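Local coordinates for protein fructose 1-phosphate kinase (Staphylococcus aureus, PDB 2JG5) that probably phosphorylates fructose 1-phosphate, and possibly tagatose 6-phosphate, to the corresponding 1,6-bisphosphate with ATP, as a member of the PfkB carbohydrate kinase family, at residues I147-A152 with L171-L176. Residues are numbered along the deposited sequence; the frame is centred on the assembly and turned at random.
Unlike the reference sequence in segment 171-176: Y173 (reference Phe).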
loop_
_atom_site.group_PDB
_atom_site.type_symbol
_atom_site.label_atom_id
_atom_site.label_comp_id
_atom_site.label_asym_id
_atom_site.label_seq_id
_atom_site.Cartn_x
_atom_site.Cartn_y
_atom_site.Cartn_z
ATOM N N ILE A 147 -16.814 7.972 24.525
ATOM C CA ILE A 147 -17.872 7.252 23.840
ATOM C C ILE A 147 -18.821 6.671 24.899
ATOM O O ILE A 147 -20.036 6.923 24.864
ATOM C CB ILE A 147 -17.280 6.182 22.872
ATOM C CG1 ILE A 147 -16.776 6.863 21.594
ATOM C CG2 ILE A 147 -18.305 5.089 22.543
ATOM C CD1 ILE A 147 -15.648 6.119 20.885
ATOM N N ALA A 148 -18.252 5.951 25.870
ATOM C CA ALA A 148 -19.035 5.254 26.899
ATOM C C ALA A 148 -20.018 6.170 27.621
ATOM O O ALA A 148 -21.127 5.769 27.992
ATOM C CB ALA A 148 -18.111 4.588 27.894
ATOM N N GLN A 149 -19.602 7.414 27.792
ATOM C CA GLN A 149 -20.379 8.409 28.497
ATOM C C GLN A 149 -21.616 8.886 27.739
ATOM O O GLN A 149 -22.621 9.274 28.348
ATOM C CB GLN A 149 -19.481 9.585 28.761
ATOM C CG GLN A 149 -19.946 10.452 29.843
ATOM C CD GLN A 149 -19.069 11.633 29.943
ATOM O OE1 GLN A 149 -18.501 12.073 28.931
ATOM N NE2 GLN A 149 -18.929 12.173 31.159
ATOM N N ILE A 150 -21.511 8.893 26.416
ATOM C CA ILE A 150 -22.611 9.247 25.538
ATOM C C ILE A 150 -23.659 8.128 25.493
ATOM O O ILE A 150 -24.867 8.395 25.538
ATOM C CB ILE A 150 -22.109 9.560 24.107
ATOM C CG1 ILE A 150 -21.261 10.843 24.105
ATOM C CG2 ILE A 150 -23.287 9.691 23.138
ATOM C CD1 ILE A 150 -20.578 11.134 22.770
ATOM N N THR A 151 -23.189 6.883 25.417
ATOM C CA THR A 151 -24.072 5.725 25.344
ATOM C C THR A 151 -24.840 5.565 26.637
ATOM O O THR A 151 -25.980 5.109 26.620
ATOM C CB THR A 151 -23.321 4.406 25.062
ATOM O OG1 THR A 151 -22.441 4.112 26.155
ATOM C CG2 THR A 151 -22.555 4.488 23.765
ATOM N N ALA A 152 -24.201 5.943 27.744
ATOM C CA ALA A 152 -24.853 5.974 29.041
ATOM C C ALA A 152 -26.044 6.933 29.042
ATOM O O ALA A 152 -27.023 6.692 29.737
ATOM C CB ALA A 152 -23.858 6.360 30.126
ATOM N N LEU A 171 -16.079 0.938 32.671
ATOM C CA LEU A 171 -16.850 0.231 33.696
ATOM C C LEU A 171 -17.900 1.090 34.404
ATOM O O LEU A 171 -19.041 0.652 34.529
ATOM C CB LEU A 171 -15.927 -0.454 34.717
ATOM C CG LEU A 171 -15.138 -1.695 34.289
ATOM C CD1 LEU A 171 -14.083 -2.022 35.331
ATOM C CD2 LEU A 171 -16.042 -2.877 34.080
ATOM N N PRO A 172 -17.537 2.320 34.843
ATOM C CA PRO A 172 -18.546 3.188 35.468
ATOM C C PRO A 172 -19.732 3.508 34.550
ATOM O O PRO A 172 -20.731 4.079 35.008
ATOM C CB PRO A 172 -17.768 4.477 35.762
ATOM C CG PRO A 172 -16.347 4.074 35.806
ATOM C CD PRO A 172 -16.215 2.977 34.806
ATOM N N TYR A 173 -19.617 3.145 33.271
ATOM C CA TYR A 173 -20.647 3.457 32.271
ATOM C C TYR A 173 -21.523 2.259 31.946
ATOM O O TYR A 173 -22.355 2.311 31.029
ATOM C CB TYR A 173 -20.011 4.050 31.013
ATOM C CG TYR A 173 -19.227 5.308 31.304
ATOM C CD1 TYR A 173 -19.882 6.520 31.520
ATOM C CD2 TYR A 173 -17.838 5.282 31.409
ATOM C CE1 TYR A 173 -19.172 7.681 31.809
ATOM C CE2 TYR A 173 -17.121 6.437 31.691
ATOM C CZ TYR A 173 -17.797 7.634 31.886
ATOM O OH TYR A 173 -17.098 8.781 32.167
ATOM N N HIS A 174 -21.340 1.201 32.741
ATOM C CA HIS A 174 -22.105 -0.039 32.657
ATOM C C HIS A 174 -22.153 -0.629 31.250
ATOM O O HIS A 174 -23.237 -0.772 30.675
ATOM C CB HIS A 174 -23.525 0.161 33.210
ATOM C CG HIS A 174 -23.568 0.852 34.537
ATOM N ND1 HIS A 174 -22.820 0.437 35.619
ATOM C CD2 HIS A 174 -24.281 1.920 34.962
ATOM C CE1 HIS A 174 -23.066 1.223 36.652
ATOM N NE2 HIS A 174 -23.951 2.131 36.280
ATOM N N PRO A 175 -20.979 -0.986 30.688
ATOM C CA PRO A 175 -21.001 -1.593 29.367
ATOM C C PRO A 175 -21.741 -2.924 29.436
ATOM O O PRO A 175 -21.806 -3.529 30.501
ATOM C CB PRO A 175 -19.515 -1.818 29.064
ATOM C CG PRO A 175 -18.855 -1.863 30.399
ATOM C CD PRO A 175 -19.610 -0.896 31.230
ATOM N N LEU A 176 -22.296 -3.372 28.315
ATOM C CA LEU A 176 -23.053 -4.616 28.272
ATOM C C LEU A 176 -22.164 -5.805 28.605
ATOM O O LEU A 176 -22.543 -6.665 29.380
ATOM C CB LEU A 176 -23.696 -4.798 26.906
ATOM C CG LEU A 176 -24.442 -6.110 26.699
ATOM C CD1 LEU A 176 -25.757 -6.091 27.470
ATOM C CD2 LEU A 176 -24.664 -6.347 25.209
#
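Y173 makes the whole contact from its side, laying its ring on the helix beside A148, Q149 and A152. A148 CB meets the ring obliquely, 3.6 Å from Y173 CD2. One ring face rests on the helix backbone at Q149, with Q149 N 3.8 Å above the ring plane and offset toward the rim. A152, one turn on from A148, puts its CB near the plane of the ring, at its edge, 4.2 Å from Y173 CD1. Y173 CG stands anti to its own carbonyl carbon (chi1 -59°), and this carries the ring back over the helix. Q149 CG lies 3.5 Å from Y173 CE1. Beyond CG the glutamine chain runs out extended past the phenol, and its amide plane is turned 76° from the ring. Q149 NE2 and Y173 OH stay 4.0 Å apart.

Both segments belong to the Rossmann-like alpha/beta core of this ribokinase-type fold. Helix 143-154 is the crossover between parallel strands 128-132 and 157-161. The 171-176 segment follows helix 164-170 and leads into strand 177-178.

A148 also touches L158 on the sheet and V170 of helix 164-170. Its carbonyl oxygen accepts hydrogen bonds from A152 N and T151 OG1, both from the same face of its plane. On the loop side, H174 ND1 hydrogen-bonds to G210 O, and H174 O accepts one from Q212 NE2.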